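Local structure of serine--tRNA ligase, cytoplasmic (Candida albicans, 3QO8) at residues A[41-45]-A[93-98]; A[161-165]-A[177-182]; A[378-384]-A[395-400]. The protein catalyses the two-step attachment of serine to tRNA(Ser), activating the amino acid with ATP to Ser-AMP before transferring it to the acceptor end of the tRNA. All blocks are in the same frame, centred on the assembly; numbering follows the deposited sequence.

The three contacts sample three levels of a type-1 seryl-tRNA synthetase: the tRNA-binding arm, the subunit interface and the catalytic sheet. Interaction 1 pins the two long helices of the N-terminal arm; interaction 3, with its centre about 25 Å away on the same side of the chain's centre, belongs to the class II catalytic core, and the nearest atoms of the two are about 11 Å apart. Interaction 2 lies on the opposite side, its centre about 58 Å from that of interaction 1 and 42 Å from that of interaction 3. The side chains of Y178 in interaction 2 (about 7 Å) and C400 in interaction 3 (about 11 Å) lie near a bound seryl-adenylate analogue.

Interaction 1. Residues A[41-45]-A[93-98]; sequences EWVKL and KEAEAD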
# COMPACT_ATOMS: atom_id res chain seq x y z
N GLU A 41 5.54 45.14 6.91
CA GLU A 41 7.00 45.14 6.95
C GLU A 41 7.55 44.70 5.60
O GLU A 41 8.47 45.30 5.06
CB GLU A 41 7.51 44.22 8.06
CG GLU A 41 7.11 44.72 9.44
CD GLU A 41 7.44 46.20 9.63
OE1 GLU A 41 8.49 46.65 9.11
OE2 GLU A 41 6.65 46.92 10.29
N TRP A 42 6.95 43.66 5.05
CA TRP A 42 7.38 43.16 3.75
C TRP A 42 7.27 44.25 2.68
O TRP A 42 8.20 44.47 1.91
CB TRP A 42 6.56 41.93 3.35
CG TRP A 42 6.93 41.45 2.01
CD1 TRP A 42 7.99 40.65 1.68
CD2 TRP A 42 6.25 41.75 0.78
NE1 TRP A 42 8.01 40.43 0.33
CE2 TRP A 42 6.96 41.09 -0.25
CE3 TRP A 42 5.12 42.51 0.45
CZ2 TRP A 42 6.56 41.17 -1.58
CZ3 TRP A 42 4.74 42.58 -0.87
CH2 TRP A 42 5.45 41.92 -1.87
N VAL A 43 6.13 44.95 2.66
CA VAL A 43 5.92 46.02 1.69
C VAL A 43 6.96 47.12 1.84
O VAL A 43 7.48 47.62 0.85
CB VAL A 43 4.51 46.65 1.82
CG1 VAL A 43 4.41 47.91 0.98
CG2 VAL A 43 3.45 45.65 1.40
N LYS A 44 7.26 47.48 3.09
CA LYS A 44 8.30 48.48 3.37
C LYS A 44 9.63 48.07 2.75
O LYS A 44 10.30 48.86 2.09
CB LYS A 44 8.44 48.69 4.88
CG LYS A 44 7.35 49.56 5.48
CD LYS A 44 7.17 49.33 6.98
CE LYS A 44 8.47 49.53 7.75
NZ LYS A 44 8.94 50.95 7.72
N LEU A 45 10.00 46.81 2.97
CA LEU A 45 11.24 46.29 2.41
C LEU A 45 11.24 46.33 0.88
O LEU A 45 12.25 46.67 0.25
CB LEU A 45 11.51 44.88 2.92
CG LEU A 45 11.92 44.84 4.40
CD1 LEU A 45 11.88 43.44 4.96
CD2 LEU A 45 13.31 45.45 4.57
N LYS A 93 16.45 40.38 4.27
CA LYS A 93 15.31 40.63 5.14
C LYS A 93 13.99 40.39 4.41
O LYS A 93 13.05 39.82 4.97
CB LYS A 93 15.33 42.07 5.66
CG LYS A 93 16.47 42.38 6.60
CD LYS A 93 16.44 43.84 7.01
CE LYS A 93 17.64 44.20 7.87
NZ LYS A 93 17.68 45.66 8.16
N GLU A 94 13.91 40.83 3.16
CA GLU A 94 12.69 40.67 2.39
C GLU A 94 12.34 39.19 2.28
O GLU A 94 11.20 38.79 2.53
CB GLU A 94 12.82 41.32 1.01
CG GLU A 94 11.52 41.35 0.21
CD GLU A 94 11.43 40.23 -0.80
OE1 GLU A 94 12.44 39.99 -1.50
OE2 GLU A 94 10.37 39.57 -0.90
N ALA A 95 13.32 38.38 1.91
CA ALA A 95 13.09 36.95 1.72
C ALA A 95 12.67 36.30 3.03
O ALA A 95 11.83 35.39 3.04
CB ALA A 95 14.34 36.27 1.16
N GLU A 96 13.24 36.76 4.14
CA GLU A 96 12.89 36.22 5.44
C GLU A 96 11.46 36.61 5.81
O GLU A 96 10.72 35.81 6.38
CB GLU A 96 13.86 36.73 6.51
CG GLU A 96 13.62 36.18 7.91
CD GLU A 96 13.91 34.69 8.02
OE1 GLU A 96 14.37 34.09 7.03
OE2 GLU A 96 13.68 34.12 9.11
N ALA A 97 11.08 37.83 5.47
CA ALA A 97 9.74 38.33 5.76
C ALA A 97 8.70 37.57 4.95
O ALA A 97 7.64 37.20 5.47
CB ALA A 97 9.65 39.82 5.47
N ASP A 98 8.99 37.35 3.68
CA ASP A 98 8.08 36.63 2.80
C ASP A 98 7.88 35.23 3.34
O ASP A 98 6.78 34.70 3.31
CB ASP A 98 8.63 36.57 1.38
CG ASP A 98 7.57 36.14 0.38
OD1 ASP A 98 6.43 36.63 0.47
OD2 ASP A 98 7.88 35.30 -0.49
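The long antiparallel helical hairpin, a coiled-coil arm, is the hallmark of the seryl-tRNA synthetase N-terminal extension, which is involved in tRNA binding. Here a turn of helix 30-65 faces a turn of helix 74-107, the local axes 9.3 Å apart with their directions at 154°. E41 directs its carboxylate away from the partner helix, yet its carbonyl O receives the helical bond from L45 N at 3.0 Å. Next comes W42, whose indole reaches across with chi1 near t and is anchored by a hydrogen bond from W42 NE1 to E94 OE2 of 2.8 Å, the one hydrogen bond between the two segments. The CA atoms of W42 and A97 are 5.7 Å apart, and W42 CD1 touches A97 CB at 4.2 Å. About one turn on from W42, L45 points at the other helix. A97 is touched by both large residues, for L45 CD1 lies 3.8 Å from K93 CB and 4.3 Å from A97 CB.

Interaction 2. Residues A[161-165]-A[177-182]; sequences LDGYD and GYFLRN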
# COMPACT_ATOMS: atom_id res chain seq x y z
N LEU A 161 -18.19 -15.90 10.04
CA LEU A 161 -18.16 -16.15 8.61
C LEU A 161 -16.79 -16.66 8.13
O LEU A 161 -16.62 -17.02 6.97
CB LEU A 161 -18.53 -14.89 7.82
CG LEU A 161 -19.98 -14.40 7.96
CD1 LEU A 161 -20.18 -13.04 7.30
CD2 LEU A 161 -20.93 -15.44 7.37
N ASP A 162 -15.82 -16.68 9.04
CA ASP A 162 -14.44 -16.95 8.68
C ASP A 162 -14.01 -15.98 7.57
O ASP A 162 -13.43 -16.40 6.57
CB ASP A 162 -14.28 -18.40 8.21
CG ASP A 162 -12.82 -18.82 8.12
OD1 ASP A 162 -11.98 -18.26 8.86
OD2 ASP A 162 -12.52 -19.73 7.30
N GLY A 163 -14.31 -14.70 7.75
CA GLY A 163 -14.05 -13.71 6.71
C GLY A 163 -12.86 -12.81 6.97
O GLY A 163 -12.54 -11.93 6.18
N TYR A 164 -12.22 -12.99 8.12
CA TYR A 164 -10.98 -12.26 8.38
C TYR A 164 -10.21 -12.95 9.48
O TYR A 164 -10.74 -13.84 10.13
CB TYR A 164 -11.22 -10.77 8.68
CG TYR A 164 -11.44 -10.38 10.13
CD1 TYR A 164 -10.75 -9.30 10.67
CD2 TYR A 164 -12.35 -11.06 10.94
CE1 TYR A 164 -10.94 -8.91 11.99
CE2 TYR A 164 -12.55 -10.67 12.28
CZ TYR A 164 -11.84 -9.59 12.79
OH TYR A 164 -12.00 -9.18 14.10
N ASP A 165 -8.96 -12.54 9.66
CA ASP A 165 -8.09 -13.15 10.65
C ASP A 165 -7.33 -12.08 11.41
O ASP A 165 -6.25 -11.65 11.00
CB ASP A 165 -7.10 -14.10 9.97
CG ASP A 165 -6.55 -15.13 10.92
OD1 ASP A 165 -6.30 -14.79 12.11
OD2 ASP A 165 -6.37 -16.29 10.49
N GLY A 177 -3.74 -5.15 12.86
CA GLY A 177 -3.38 -5.86 11.64
C GLY A 177 -4.40 -6.92 11.30
O GLY A 177 -4.96 -7.53 12.19
N TYR A 178 -4.64 -7.18 10.01
CA TYR A 178 -5.60 -8.20 9.62
C TYR A 178 -5.34 -8.76 8.23
O TYR A 178 -4.77 -8.07 7.38
CB TYR A 178 -7.04 -7.65 9.64
CG TYR A 178 -7.27 -6.53 8.64
CD1 TYR A 178 -7.89 -6.77 7.42
CD2 TYR A 178 -6.87 -5.23 8.92
CE1 TYR A 178 -8.11 -5.74 6.50
CE2 TYR A 178 -7.08 -4.20 8.02
CZ TYR A 178 -7.70 -4.46 6.81
OH TYR A 178 -7.92 -3.43 5.92
N PHE A 179 -5.77 -10.00 8.03
CA PHE A 179 -5.94 -10.56 6.69
C PHE A 179 -7.44 -10.59 6.44
O PHE A 179 -8.20 -10.83 7.38
CB PHE A 179 -5.47 -12.01 6.66
CG PHE A 179 -3.98 -12.20 6.76
CD1 PHE A 179 -3.25 -12.62 5.65
CD2 PHE A 179 -3.32 -11.99 7.97
CE1 PHE A 179 -1.88 -12.82 5.74
CE2 PHE A 179 -1.95 -12.18 8.06
CZ PHE A 179 -1.22 -12.60 6.95
N LEU A 180 -7.87 -10.40 5.20
CA LEU A 180 -9.24 -10.74 4.83
C LEU A 180 -9.23 -12.14 4.24
O LEU A 180 -8.24 -12.53 3.61
CB LEU A 180 -9.81 -9.74 3.81
CG LEU A 180 -9.92 -8.31 4.32
CD1 LEU A 180 -10.40 -7.41 3.19
CD2 LEU A 180 -10.89 -8.23 5.52
N ARG A 181 -10.30 -12.91 4.45
CA ARG A 181 -10.34 -14.31 3.99
C ARG A 181 -11.66 -14.62 3.30
O ARG A 181 -12.71 -14.12 3.71
CB ARG A 181 -10.27 -15.27 5.19
CG ARG A 181 -8.95 -15.42 5.88
CD ARG A 181 -9.11 -16.31 7.12
NE ARG A 181 -9.81 -17.56 6.80
CZ ARG A 181 -9.22 -18.70 6.46
NH1 ARG A 181 -7.90 -18.80 6.39
NH2 ARG A 181 -9.97 -19.76 6.20
N ASN A 182 -11.61 -15.47 2.27
CA ASN A 182 -12.84 -15.96 1.66
C ASN A 182 -13.77 -14.81 1.30
O ASN A 182 -13.39 -13.90 0.57
CB ASN A 182 -13.57 -16.89 2.64
CG ASN A 182 -12.81 -18.17 2.92
OD1 ASN A 182 -12.38 -18.84 1.99
ND2 ASN A 182 -12.65 -18.52 4.20
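A salt bridge ties the ends of these segments together: R181 NH2 donates to D162 OD2 at 2.8 Å, and R181 NE adds a weak bond to D162 OD1 at 3.1 Å. K446 forms a second salt bridge with this carboxylate, while N182 ND2 reaches D162 O at 3.3 Å. D162, the first residue past the preceding helix, has positive phi and forms its Schellman motif. From there the backbones pair as a short antiparallel two-stranded sheet. R181 N bonds to G163 O at 3.0 Å. D165 N bonds to F179 O at 2.9 Å. Between these bonds lies the non-hydrogen-bonded pair Y164-L180, whose CA atoms are 4.2 Å apart. L180 and R181 also pair with an antiparallel strand of the second subunit, so the sheet continues across the homodimer interface. Y164 and L180 share one face, with Y164 CB 4.1 Å from L180 CD2. On the other, D165 CB packs 4.2 Å from F179 CB, and the F179 ring meets Y254 of the second subunit edge-to-face.

Interaction 3. Residues A[378-384]-A[395-400]; sequences SRNLEIR and KKYVHC
This is a partly buried contact between a helix end with its following turn and the extended chain leading into a strand of the catalytic sheet; it buries 577 Å². Residues 378-381 form the weakly bonded last turn of helix 376-381. E382 then takes phi/psi of 54/60 and closes the helix in a Schellman motif, I383 N bonding back to S378 O at 2.9 Å, after which I383 and R384 are extended. Residues 395-398 run extended into strand 399-404. A single bridge joins R384 and Y397, CA atoms 4.1 Å apart, and V398 N donates to I383 O at 3.1 Å. S378, with chi1 p, donates from OG to V398 O at 2.7 Å.

Strand 399-404 lies between strands 297-307 and 363-372 in the antiparallel sheet that defines class II synthetases, and this contact packs a helix end against its entrance. C400 SG is 3.9 Å from S378 CB, and the C400 side chain lies about 7 Å from that of E248, a serine-binding residue by similarity.

With chi1 m and chi2 -77°, the Y397 ring lies under R379 CA, which sits 3.7 Å from the centroid and 5° off the normal, a CH-pi contact, and Y397 OH donates to E382 OE1 at 2.9 Å. A long salt bridge of 4.0 Å runs from K395 NZ to E382 OE1. Water 1 links R379 NH2 (2.9 Å) with K395 O (3.0 Å), while R379 NH1 bonds M1 O and salt-bridges D375; water 2 links R384 NE (3.1 Å) with K396 O (2.9 Å). I383 CG2 meets V398 CG2 at 3.5 Å, and both side chains rest on L306 and F260.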
# COMPACT_ATOMS: atom_id res chain seq x y z
N SER A 378 -6.41 24.46 -4.02
CA SER A 378 -6.08 24.81 -5.39
C SER A 378 -5.19 26.04 -5.48
O SER A 378 -4.38 26.15 -6.39
CB SER A 378 -7.36 24.99 -6.20
OG SER A 378 -8.22 25.91 -5.57
N ARG A 379 -5.34 26.99 -4.54
CA ARG A 379 -4.41 28.12 -4.49
C ARG A 379 -3.00 27.60 -4.24
O ARG A 379 -2.05 28.01 -4.89
CB ARG A 379 -4.82 29.13 -3.40
CG ARG A 379 -3.86 30.32 -3.27
CD ARG A 379 -4.43 31.43 -2.34
NE ARG A 379 -5.60 32.08 -2.92
CZ ARG A 379 -6.85 31.77 -2.63
NH1 ARG A 379 -7.12 30.82 -1.74
NH2 ARG A 379 -7.85 32.40 -3.23
N ASN A 380 -2.87 26.66 -3.31
CA ASN A 380 -1.55 26.13 -2.98
C ASN A 380 -0.96 25.31 -4.13
O ASN A 380 0.24 25.36 -4.40
CB ASN A 380 -1.61 25.31 -1.69
CG ASN A 380 -0.28 25.24 -0.98
OD1 ASN A 380 0.61 26.04 -1.24
ND2 ASN A 380 -0.15 24.28 -0.07
N LEU A 381 -1.82 24.58 -4.83
CA LEU A 381 -1.40 23.70 -5.92
C LEU A 381 -1.41 24.42 -7.28
O LEU A 381 -1.06 23.84 -8.30
CB LEU A 381 -2.32 22.48 -5.96
CG LEU A 381 -2.14 21.56 -4.75
CD1 LEU A 381 -3.39 20.69 -4.52
CD2 LEU A 381 -0.89 20.69 -4.92
N GLU A 382 -1.82 25.69 -7.26
CA GLU A 382 -1.91 26.51 -8.47
C GLU A 382 -2.75 25.85 -9.56
O GLU A 382 -2.27 25.58 -10.66
CB GLU A 382 -0.51 26.85 -9.01
CG GLU A 382 0.36 27.62 -8.03
CD GLU A 382 -0.08 29.07 -7.84
OE1 GLU A 382 -0.96 29.53 -8.61
OE2 GLU A 382 0.45 29.74 -6.94
N ILE A 383 -4.02 25.60 -9.24
CA ILE A 383 -4.95 25.06 -10.21
C ILE A 383 -5.92 26.16 -10.62
O ILE A 383 -6.92 26.41 -9.94
CB ILE A 383 -5.71 23.84 -9.66
CG1 ILE A 383 -4.72 22.82 -9.09
CG2 ILE A 383 -6.58 23.21 -10.76
CD1 ILE A 383 -5.40 21.61 -8.42
N ARG A 384 -5.61 26.82 -11.72
CA ARG A 384 -6.33 28.04 -12.09
C ARG A 384 -7.63 27.77 -12.84
O ARG A 384 -7.79 26.76 -13.52
CB ARG A 384 -5.43 28.98 -12.91
CG ARG A 384 -4.19 29.42 -12.16
CD ARG A 384 -3.37 30.44 -12.94
NE ARG A 384 -4.11 31.66 -13.19
CZ ARG A 384 -3.56 32.80 -13.63
NH1 ARG A 384 -2.25 32.86 -13.85
NH2 ARG A 384 -4.32 33.86 -13.84
N LYS A 395 -5.40 36.04 -8.90
CA LYS A 395 -5.59 34.81 -9.66
C LYS A 395 -6.87 34.12 -9.21
O LYS A 395 -7.19 34.11 -8.02
CB LYS A 395 -4.40 33.86 -9.47
CG LYS A 395 -3.05 34.41 -9.94
CD LYS A 395 -2.03 33.28 -10.01
CE LYS A 395 -0.67 33.76 -10.50
NZ LYS A 395 0.26 32.63 -10.82
N LYS A 396 -7.62 33.57 -10.15
CA LYS A 396 -8.81 32.81 -9.80
C LYS A 396 -8.53 31.31 -9.92
O LYS A 396 -8.00 30.84 -10.94
CB LYS A 396 -10.00 33.21 -10.68
CG LYS A 396 -11.28 32.46 -10.33
CD LYS A 396 -12.49 33.00 -11.10
CE LYS A 396 -12.59 32.39 -12.48
NZ LYS A 396 -13.84 32.78 -13.18
N TYR A 397 -8.87 30.57 -8.87
CA TYR A 397 -8.61 29.14 -8.82
C TYR A 397 -9.92 28.35 -8.83
O TYR A 397 -10.99 28.89 -8.50
CB TYR A 397 -7.82 28.80 -7.56
CG TYR A 397 -6.49 29.50 -7.48
CD1 TYR A 397 -5.41 29.06 -8.24
CD2 TYR A 397 -6.31 30.62 -6.67
CE1 TYR A 397 -4.19 29.70 -8.19
CE2 TYR A 397 -5.07 31.28 -6.62
CZ TYR A 397 -4.03 30.80 -7.39
OH TYR A 397 -2.79 31.40 -7.36
N VAL A 398 -9.84 27.08 -9.24
CA VAL A 398 -10.99 26.19 -9.17
C VAL A 398 -11.33 25.96 -7.71
O VAL A 398 -10.54 26.25 -6.81
CB VAL A 398 -10.66 24.81 -9.79
CG1 VAL A 398 -10.35 24.95 -11.27
CG2 VAL A 398 -9.50 24.16 -9.06
N HIS A 399 -12.52 25.43 -7.45
CA HIS A 399 -12.81 24.93 -6.12
C HIS A 399 -12.64 23.43 -6.14
O HIS A 399 -12.95 22.79 -7.15
CB HIS A 399 -14.24 25.30 -5.70
CG HIS A 399 -14.38 26.72 -5.24
ND1 HIS A 399 -15.53 27.19 -4.65
CD2 HIS A 399 -13.52 27.76 -5.28
CE1 HIS A 399 -15.38 28.47 -4.35
NE2 HIS A 399 -14.16 28.84 -4.72
N CYS A 400 -12.13 22.88 -5.04
CA CYS A 400 -12.00 21.44 -4.85
C CYS A 400 -12.94 20.96 -3.76
O CYS A 400 -13.06 21.57 -2.70
CB CYS A 400 -10.57 21.06 -4.48
SG CYS A 400 -9.38 21.72 -5.70
O HOH W 1 -6.52 34.23 -5.12
O HOH W 2 -7.17 32.13 -13.36